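Local structure of surface-associated protein CshB (Streptococcus gordonii, 6YZG) at residues I155-G160 with S222-P227; E49-R54 with Y208-P213. The protein probably helps the bacterium adhere to host surfaces as a cell-wall-anchored adhesin, this part being its non-repetitive domain 2, associated with fibronectin binding. One frame throughout, in Å; residues are numbered along the deposited sequence.

Contact 1 (I155-G160 with S222-P227)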
ATOM      1  N   ILE A 155     -12.726   9.752  -6.654  1.00  7.74           N
ATOM      2  CA  ILE A 155     -14.211   9.777  -6.656  1.00  7.64           C
ATOM      3  C   ILE A 155     -14.643   9.730  -8.117  1.00  7.44           C
ATOM      4  O   ILE A 155     -14.115  10.497  -8.929  1.00  8.09           O
ATOM      5  CB  ILE A 155     -14.760  11.035  -5.961  1.00  8.00           C
ATOM      6  CG1 ILE A 155     -14.310  11.063  -4.493  1.00  9.66           C
ATOM      7  CG2 ILE A 155     -16.268  11.098  -6.093  1.00  9.19           C
ATOM      8  CD1 ILE A 155     -14.453  12.435  -3.863  1.00 10.74           C
ATOM      9  N   PHE A 156     -15.679   8.974  -8.440  1.00  7.55           N
ATOM     10  CA  PHE A 156     -16.240   8.796  -9.785  1.00  7.13           C
ATOM     11  C   PHE A 156     -17.680   9.271  -9.799  1.00  7.15           C
ATOM     12  O   PHE A 156     -18.459   8.822  -8.924  1.00  8.70           O
ATOM     13  CB  PHE A 156     -16.182   7.321 -10.177  1.00  7.69           C
ATOM     14  CG  PHE A 156     -14.826   6.661 -10.041  1.00  9.48           C
ATOM     15  CD1 PHE A 156     -14.400   6.288  -8.770  1.00 11.30           C
ATOM     16  CD2 PHE A 156     -13.972   6.503 -11.127  1.00 12.40           C
ATOM     17  CE1 PHE A 156     -13.164   5.690  -8.597  1.00 13.28           C
ATOM     18  CE2 PHE A 156     -12.721   5.906 -10.944  1.00 12.38           C
ATOM     19  CZ  PHE A 156     -12.342   5.517  -9.669  1.00 13.40           C
ATOM     20  N   THR A 157     -18.031  10.086 -10.779  1.00  7.38           N
ATOM     21  CA  THR A 157     -19.433  10.520 -10.939  1.00  7.69           C
ATOM     22  C   THR A 157     -19.929  10.139 -12.320  1.00  7.21           C
ATOM     23  O   THR A 157     -19.197  10.004 -13.286  1.00  8.12           O
ATOM     24  CB  THR A 157     -19.640  11.999 -10.648  1.00  8.52           C
ATOM     25  OG1 THR A 157     -19.055  12.747 -11.712  1.00 10.21           O
ATOM     26  CG2 THR A 157     -19.048  12.411  -9.314  1.00 10.06           C
ATOM     27  N   THR A 158     -21.264   9.996 -12.392  1.00  8.49           N
ATOM     28  CA  THR A 158     -21.924   9.651 -13.650  1.00  8.60           C
ATOM     29  C   THR A 158     -23.304  10.332 -13.708  1.00  7.72           C
ATOM     30  O   THR A 158     -23.927  10.555 -12.663  1.00  8.73           O
ATOM     31  CB  THR A 158     -22.108   8.131 -13.775  1.00  8.26           C
ATOM     32  OG1 THR A 158     -22.720   7.848 -15.035  1.00  8.14           O
ATOM     33  CG2 THR A 158     -22.907   7.507 -12.632  1.00  9.14           C
ATOM     34  N   ASN A 159     -23.797  10.594 -14.916  1.00  7.97           N
ATOM     35  CA  ASN A 159     -25.211  10.934 -15.118  1.00  8.45           C
ATOM     36  C   ASN A 159     -25.935   9.771 -15.776  1.00  8.88           C
ATOM     37  O   ASN A 159     -27.110   9.931 -16.155  1.00  9.89           O
ATOM     38  CB  ASN A 159     -25.382  12.256 -15.888  1.00  8.71           C
ATOM     39  CG  ASN A 159     -25.119  12.096 -17.335  1.00 10.13           C
ATOM     40  OD1 ASN A 159     -24.578  11.096 -17.804  1.00  9.06           O
ATOM     41  ND2 ASN A 159     -25.458  13.132 -18.102  1.00 12.88           N
ATOM     42  N   GLY A 160     -25.336   8.591 -15.829  1.00  8.42           N
ATOM     43  CA  GLY A 160     -25.986   7.353 -16.265  1.00  8.31           C
ATOM     44  C   GLY A 160     -26.471   6.521 -15.118  1.00  8.24           C
ATOM     45  O   GLY A 160     -26.755   7.055 -14.025  1.00  9.58           O
ATOM     46  N   SER A 222     -25.689   4.430  -6.653  1.00  9.00           N
ATOM     47  CA  SER A 222     -25.790   5.882  -6.687  1.00  8.19           C
ATOM     48  C   SER A 222     -24.914   6.384  -7.820  1.00  7.87           C
ATOM     49  O   SER A 222     -24.202   5.583  -8.433  1.00  8.51           O
ATOM     50  CB  SER A 222     -25.341   6.524  -5.364  1.00  8.56           C
ATOM     51  OG  SER A 222     -23.936   6.612  -5.266  1.00  9.06           O
ATOM     52  N   GLN A 223     -24.900   7.682  -8.008  1.00  8.13           N
ATOM     53  CA  GLN A 223     -24.112   8.276  -9.101  1.00  7.77           C
ATOM     54  C   GLN A 223     -22.749   8.780  -8.608  1.00  7.73           C
ATOM     55  O   GLN A 223     -22.027   9.380  -9.434  1.00  8.72           O
ATOM     56  CB  GLN A 223     -24.914   9.347  -9.840  1.00  8.94           C
ATOM     57  CG  GLN A 223     -26.053   8.787 -10.658  1.00  8.15           C
ATOM     58  CD  GLN A 223     -26.872   9.789 -11.430  1.00  9.67           C
ATOM     59  OE1 GLN A 223     -27.298   9.521 -12.586  1.00 12.06           O
ATOM     60  NE2 GLN A 223     -27.129  10.907 -10.837  1.00  8.46           N
ATOM     61  N   VAL A 224     -22.356   8.482  -7.374  1.00  7.43           N
ATOM     62  CA  VAL A 224     -21.047   8.881  -6.823  1.00  7.56           C
ATOM     63  C   VAL A 224     -20.403   7.670  -6.189  1.00  7.88           C
ATOM     64  O   VAL A 224     -20.990   7.107  -5.247  1.00  9.40           O
ATOM     65  CB  VAL A 224     -21.232  10.007  -5.794  1.00  8.09           C
ATOM     66  CG1 VAL A 224     -19.854  10.474  -5.314  1.00  8.13           C
ATOM     67  CG2 VAL A 224     -22.036  11.144  -6.389  1.00  8.90           C
ATOM     68  N   PHE A 225     -19.232   7.245  -6.631  1.00  7.30           N
ATOM     69  CA  PHE A 225     -18.496   6.093  -6.109  1.00  7.47           C
ATOM     70  C   PHE A 225     -17.161   6.506  -5.535  1.00  7.81           C
ATOM     71  O   PHE A 225     -16.440   7.287  -6.151  1.00  8.74           O
ATOM     72  CB  PHE A 225     -18.245   5.061  -7.208  1.00  8.91           C
ATOM     73  CG  PHE A 225     -17.665   3.761  -6.735  1.00  9.06           C
ATOM     74  CD1 PHE A 225     -18.388   2.907  -5.915  1.00  8.79           C
ATOM     75  CD2 PHE A 225     -16.376   3.400  -7.074  1.00  9.65           C
ATOM     76  CE1 PHE A 225     -17.823   1.706  -5.481  1.00  9.57           C
ATOM     77  CE2 PHE A 225     -15.822   2.198  -6.648  1.00 10.10           C
ATOM     78  CZ  PHE A 225     -16.548   1.395  -5.833  1.00  9.38           C
ATOM     79  N   GLY A 226     -16.878   5.953  -4.369  1.00  8.72           N
ATOM     80  CA  GLY A 226     -15.602   6.220  -3.704  1.00  9.63           C
ATOM     81  C   GLY A 226     -15.700   7.385  -2.739  1.00  9.08           C
ATOM     82  O   GLY A 226     -16.708   7.997  -2.658  1.00  9.93           O
ATOM     83  N   PRO A 227     -14.598   7.768  -2.090  1.00  9.82           N
ATOM     84  CA  PRO A 227     -13.316   7.120  -2.241  1.00  9.62           C
ATOM     85  C   PRO A 227     -13.125   5.838  -1.422  1.00 10.69           C
ATOM     86  O   PRO A 227     -13.540   5.713  -0.357  1.00 11.54           O
ATOM     87  CB  PRO A 227     -12.350   8.225  -1.776  1.00 11.03           C
ATOM     88  CG  PRO A 227     -13.124   8.900  -0.700  1.00 10.69           C
ATOM     89  CD  PRO A 227     -14.528   8.953  -1.262  1.00 10.24           C
TER

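Contact 2 (E49-R54 with Y208-P213)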
ATOM      1  N   GLU A  49     -21.660  20.676  -7.097  1.00 13.39           N
ATOM      2  CA  GLU A  49     -22.952  20.782  -6.372  1.00 14.41           C
ATOM      3  C   GLU A  49     -23.072  19.613  -5.388  1.00 13.31           C
ATOM      4  O   GLU A  49     -23.678  19.778  -4.403  1.00 14.04           O
ATOM      5  CB  GLU A  49     -24.132  20.780  -7.341  1.00 16.08           C
ATOM      6  CG  GLU A  49     -24.146  21.996  -8.219  1.00 19.80           C
ATOM      7  CD  GLU A  49     -24.818  23.246  -7.695  1.00 22.80           C
ATOM      8  OE1 GLU A  49     -25.539  23.169  -6.715  1.00 29.25           O
ATOM      9  OE2 GLU A  49     -24.651  24.296  -8.347  1.00 33.16           O
ATOM     10  N   ILE A  50     -22.477  18.465  -5.712  1.00 12.34           N
ATOM     11  CA  ILE A  50     -22.445  17.321  -4.781  1.00 11.28           C
ATOM     12  C   ILE A  50     -21.835  17.789  -3.445  1.00 10.86           C
ATOM     13  O   ILE A  50     -22.377  17.573  -2.374  1.00 11.90           O
ATOM     14  CB  ILE A  50     -21.702  16.113  -5.367  1.00 12.38           C
ATOM     15  CG1 ILE A  50     -22.324  15.595  -6.681  1.00 15.95           C
ATOM     16  CG2 ILE A  50     -21.585  15.054  -4.304  1.00 12.59           C
ATOM     17  CD1 ILE A  50     -21.286  14.945  -7.537  1.00 17.74           C
ATOM     18  N   TYR A  51     -20.653  18.386  -3.542  1.00 11.12           N
ATOM     19  CA  TYR A  51     -19.925  18.847  -2.348  1.00 10.55           C
ATOM     20  C   TYR A  51     -20.710  20.015  -1.655  1.00  9.73           C
ATOM     21  O   TYR A  51     -20.802  19.966  -0.431  1.00 11.27           O
ATOM     22  CB  TYR A  51     -18.525  19.297  -2.785  1.00 10.68           C
ATOM     23  CG  TYR A  51     -17.680  19.773  -1.640  1.00 10.11           C
ATOM     24  CD1 TYR A  51     -16.914  18.907  -0.857  1.00 10.59           C
ATOM     25  CD2 TYR A  51     -17.666  21.137  -1.322  1.00 11.56           C
ATOM     26  CE1 TYR A  51     -16.103  19.357   0.153  1.00 11.46           C
ATOM     27  CE2 TYR A  51     -16.857  21.593  -0.301  1.00 11.37           C
ATOM     28  CZ  TYR A  51     -16.068  20.715   0.415  1.00 10.97           C
ATOM     29  OH  TYR A  51     -15.316  21.210   1.477  1.00 11.83           O
ATOM     30  N   LYS A  52     -21.230  20.913  -2.466  1.00 11.16           N
ATOM     31  CA  LYS A  52     -22.080  22.050  -1.935  1.00 12.91           C
ATOM     32  C   LYS A  52     -23.146  21.463  -1.027  1.00 13.54           C
ATOM     33  O   LYS A  52     -23.305  21.914   0.149  1.00 13.99           O
ATOM     34  CB  LYS A  52     -22.673  22.838  -3.081  1.00 14.31           C
ATOM     35  CG  LYS A  52     -23.589  23.957  -2.599  1.00 17.25           C
ATOM     36  CD  LYS A  52     -24.367  24.567  -3.681  1.00 22.37           C
ATOM     37  CE  LYS A  52     -25.017  25.857  -3.197  1.00 26.86           C
ATOM     38  NZ  LYS A  52     -25.977  26.344  -4.215  1.00 36.69           N
ATOM     39  N   LYS A  53     -23.840  20.427  -1.481  1.00 13.15           N
ATOM     40  CA  LYS A  53     -24.921  19.838  -0.656  1.00 14.49           C
ATOM     41  C   LYS A  53     -24.393  19.117   0.586  1.00 14.89           C
ATOM     42  O   LYS A  53     -25.062  19.125   1.583  1.00 17.52           O
ATOM     43  CB  LYS A  53     -25.846  18.992  -1.530  1.00 15.47           C
ATOM     44  CG  LYS A  53     -26.568  19.793  -2.607  1.00 20.09           C
ATOM     45  CD  LYS A  53     -27.328  18.989  -3.619  1.00 25.46           C
ATOM     46  CE  LYS A  53     -27.654  19.758  -4.884  1.00 29.97           C
ATOM     47  NZ  LYS A  53     -28.322  18.894  -5.887  1.00 34.75           N
ATOM     48  N   ARG A  54     -23.232  18.484   0.500  1.00 12.50           N
ATOM     49  CA  ARG A  54     -22.677  17.796   1.652  1.00 11.86           C
ATOM     50  C   ARG A  54     -22.267  18.796   2.746  1.00 12.83           C
ATOM     51  O   ARG A  54     -22.351  18.415   3.908  1.00 15.26           O
ATOM     52  CB  ARG A  54     -21.473  16.921   1.282  1.00 11.96           C
ATOM     53  CG  ARG A  54     -21.861  15.782   0.338  1.00 11.26           C
ATOM     54  CD  ARG A  54     -20.632  14.996   0.037  1.00 11.28           C
ATOM     55  NE  ARG A  54     -20.889  13.801  -0.802  1.00 10.80           N
ATOM     56  CZ  ARG A  54     -19.951  12.954  -1.159  1.00 10.22           C
ATOM     57  NH1 ARG A  54     -18.681  13.156  -0.851  1.00 10.87           N
ATOM     58  NH2 ARG A  54     -20.217  11.930  -1.980  1.00 10.42           N
ATOM     59  N   TYR A 208     -13.481  15.627   5.131  1.00 11.80           N
ATOM     60  CA  TYR A 208     -14.427  14.609   5.632  1.00 11.93           C
ATOM     61  C   TYR A 208     -15.631  14.526   4.694  1.00 12.51           C
ATOM     62  O   TYR A 208     -16.288  13.438   4.654  1.00 14.31           O
ATOM     63  CB  TYR A 208     -14.890  14.922   7.054  1.00 14.59           C
ATOM     64  CG  TYR A 208     -13.744  14.945   8.004  1.00 17.39           C
ATOM     65  CD1 TYR A 208     -12.980  13.815   8.238  1.00 18.00           C
ATOM     66  CD2 TYR A 208     -13.441  16.113   8.690  1.00 23.58           C
ATOM     67  CE1 TYR A 208     -11.920  13.834   9.151  1.00 22.88           C
ATOM     68  CE2 TYR A 208     -12.349  16.164   9.534  1.00 25.50           C
ATOM     69  CZ  TYR A 208     -11.591  15.028   9.772  1.00 24.69           C
ATOM     70  OH  TYR A 208     -10.524  15.125  10.641  1.00 28.07           O
ATOM     71  N   LYS A 209     -15.937  15.583   3.973  1.00 11.07           N
ATOM     72  CA  LYS A 209     -17.078  15.583   3.019  1.00 11.69           C
ATOM     73  C   LYS A 209     -16.591  15.168   1.616  1.00 11.01           C
ATOM     74  O   LYS A 209     -17.420  15.172   0.701  1.00 11.08           O
ATOM     75  CB  LYS A 209     -17.885  16.876   3.039  1.00 13.70           C
ATOM     76  CG  LYS A 209     -18.521  17.136   4.407  1.00 16.57           C
ATOM     77  CD  LYS A 209     -19.330  15.939   4.898  1.00 18.27           C
ATOM     78  CE  LYS A 209     -19.939  16.101   6.287  1.00 22.66           C
ATOM     79  NZ  LYS A 209     -20.965  17.164   6.306  1.00 26.99           N
ATOM     80  N   TYR A 210     -15.347  14.764   1.410  1.00  9.36           N
ATOM     81  CA  TYR A 210     -14.942  13.950   0.224  1.00 10.59           C
ATOM     82  C   TYR A 210     -15.341  12.504   0.467  1.00 11.26           C
ATOM     83  O   TYR A 210     -15.440  11.767  -0.507  1.00 11.68           O
ATOM     84  CB  TYR A 210     -13.453  14.088  -0.063  1.00  9.75           C
ATOM     85  CG  TYR A 210     -13.060  15.263  -0.918  1.00  8.73           C
ATOM     86  CD1 TYR A 210     -13.518  16.549  -0.680  1.00  8.94           C
ATOM     87  CD2 TYR A 210     -12.199  15.092  -1.984  1.00  8.91           C
ATOM     88  CE1 TYR A 210     -13.135  17.594  -1.486  1.00  9.87           C
ATOM     89  CE2 TYR A 210     -11.785  16.137  -2.786  1.00  9.53           C
ATOM     90  CZ  TYR A 210     -12.268  17.395  -2.554  1.00  9.39           C
ATOM     91  OH  TYR A 210     -11.848  18.488  -3.285  1.00  9.94           O
ATOM     92  N   LEU A 211     -15.429  12.031   1.705  1.00 11.12           N
ATOM     93  CA  LEU A 211     -15.709  10.633   1.998  1.00 11.55           C
ATOM     94  C   LEU A 211     -17.111  10.281   1.573  1.00 11.34           C
ATOM     95  O   LEU A 211     -18.017  11.132   1.569  1.00 12.09           O
ATOM     96  CB  LEU A 211     -15.465  10.408   3.488  1.00 12.32           C
ATOM     97  CG  LEU A 211     -14.053  10.689   3.981  1.00 12.43           C
ATOM     98  CD1 LEU A 211     -13.930  10.307   5.450  1.00 13.53           C
ATOM     99  CD2 LEU A 211     -13.022  10.065   3.093  1.00 14.49           C
ATOM    100  N   SER A 212     -17.308   9.019   1.228  1.00 10.52           N
ATOM    101  CA  SER A 212     -18.657   8.555   0.842  1.00 11.44           C
ATOM    102  C   SER A 212     -19.617   8.666   2.011  1.00 11.74           C
ATOM    103  O   SER A 212     -19.315   8.245   3.131  1.00 13.64           O
ATOM    104  CB  SER A 212     -18.619   7.139   0.353  1.00 10.33           C
ATOM    105  OG  SER A 212     -19.918   6.787  -0.125  1.00 11.07           O
ATOM    106  N   PRO A 213     -20.830   9.127   1.780  1.00 12.81           N
ATOM    107  CA  PRO A 213     -21.905   9.012   2.786  1.00 14.32           C
ATOM    108  C   PRO A 213     -22.262   7.563   3.081  1.00 13.82           C
ATOM    109  O   PRO A 213     -22.757   7.247   4.141  1.00 14.71           O
ATOM    110  CB  PRO A 213     -23.096   9.665   2.053  1.00 14.70           C
ATOM    111  CG  PRO A 213     -22.526  10.600   1.098  1.00 14.26           C
ATOM    112  CD  PRO A 213     -21.246   9.943   0.637  1.00 12.07           C
TER
HETATM  113  O   HOH W   1     -17.518  10.679  -2.013  1.00 12.46           O

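Contact 1 (I155-G160 with S222-P227)
Two antiparallel strands of a small three-stranded sheet in the CshA-type non-repetitive domain 2 meet here, 153-158 at the sheet's margin within the chain and 224-229 in its middle. Phe156 and Phe225 form the hydrogen-bonded pair, Phe156 N to Phe225 O and Phe225 N to Phe156 O both 2.9 Å. Farther along, Thr158 N reaches Gln223 O at 3.1 Å through a more bent N-H...O bond (141°).

On one face the two phenylalanines project side by side. Phe156 keeps CG beside its own backbone N whereas Phe225 turns CG anti to N (chi1 -172°), so the rings touch at their margins, Phe156 CD1 lying 3.9 Å from Phe225 CD2. Tyr179 sets an edge-to-face ring against Phe225, and Phe248 of the second subunit does so against Phe156; large flat residues suit this crowded face.

The other face is built of branched, compact residues, Thr157 and Val224, beneath Ile50 of helix 49-55. The CG2 branch of Ile155 nestles against Val224 CG1 at 3.7 Å, while its CG1 branch rests on Pro227 CD, 3.9 Å away. Pro227 follows a cis peptide bond, and Gly226 has backbone angles that would jam a CB against the preceding carbonyl O, so glycine suits the place.

At the far end the side chain of Gln223, extended beyond CG, lies along Thr158 and Gly160. Its CB fits between two bumps of Thr158, the methyl CG2 and the carbonyl, coming within 3.2 Å of Thr158 O. Strand 153-158 also pairs with a strand of the second subunit, which continues the sheet. At the strand's end Thr158 OG1, anti to its own backbone N, accepts from Gly160 N, just beyond the strand, at 2.8 Å and closes an ST turn.

Contact 2 (E49-R54 with Y208-P213)
Polar contacts centre on Arg54, whose side chain leaves helix 49-55 fully extended from CG to NE and so carries its guanidinium across to the backbone of 209-211. NH1 donates to Lys209 O at 2.8 Å; that oxygen lies in the guanidinium plane, although NH1 itself stands above the plane of the Lys209 carbonyl. A water accepts from the same Arg54 NH1 at 3.0 Å and donates to Tyr210 O at 2.8 Å, so two neighbouring carbonyls are served by one nitrogen, directly and through the water. Lys209 bonds in the opposite direction: bent at chi2 and chi4, its chain folds back until NZ meets Arg54 O at 3.0 Å, also from above the carbonyl plane. A long, flexible lysine suits this reach to a carbonyl near the end of the helix.

The elements joined are a short helix, 49-55, and the loop that leaves the 3-10 segment ending at 208-209 toward strand 224-229, both within non-repetitive domain 2 of the adhesin. Arg54 has a second partner across the dimer interface, where NE forms a salt bridge with Asp285 of the second subunit, which probably helps to balance its charge.

Packing contacts flank this network. Pro213 CD sits over one face of the guanidinium, offset toward its rim and 3.4 Å from Arg54 NH2, and the two side chains cross at about a right angle. Nearer the backbone, Arg54 CB touches Lys209 CB. Tyr51, with CG anti to its backbone N, sends its ring toward Tyr210; the two side chains cross obliquely, with ring planes at 78° and Tyr51 CE1 3.8 Å from Tyr210 CE1. The phenol ends are tied separately, Tyr51 OH to Thr63 and Asp206 N, Tyr210 OH to Asn120.

How the contacts relate
Contact 1 is the buried one, whereas contact 2 is partly exposed and lies farther from the chain's centre. Backbone pairing and apolar packing hold the strands of 155-160 and 222-227; in contact 2, side-chain cations binding carbonyls join a helix to a loop. The two abut, with Pro227 CD 3.1 Å from Tyr210 O and Val224 CG1 3.7 Å from Arg54 NH2, so the helix and loop of contact 2 lie against the two strands of contact 1. Along the sequence their segments alternate. Both reach the second subunit, contact 1 through a continued beta ladder and contact 2 through Arg54, which pairs with Asp285 of that subunit.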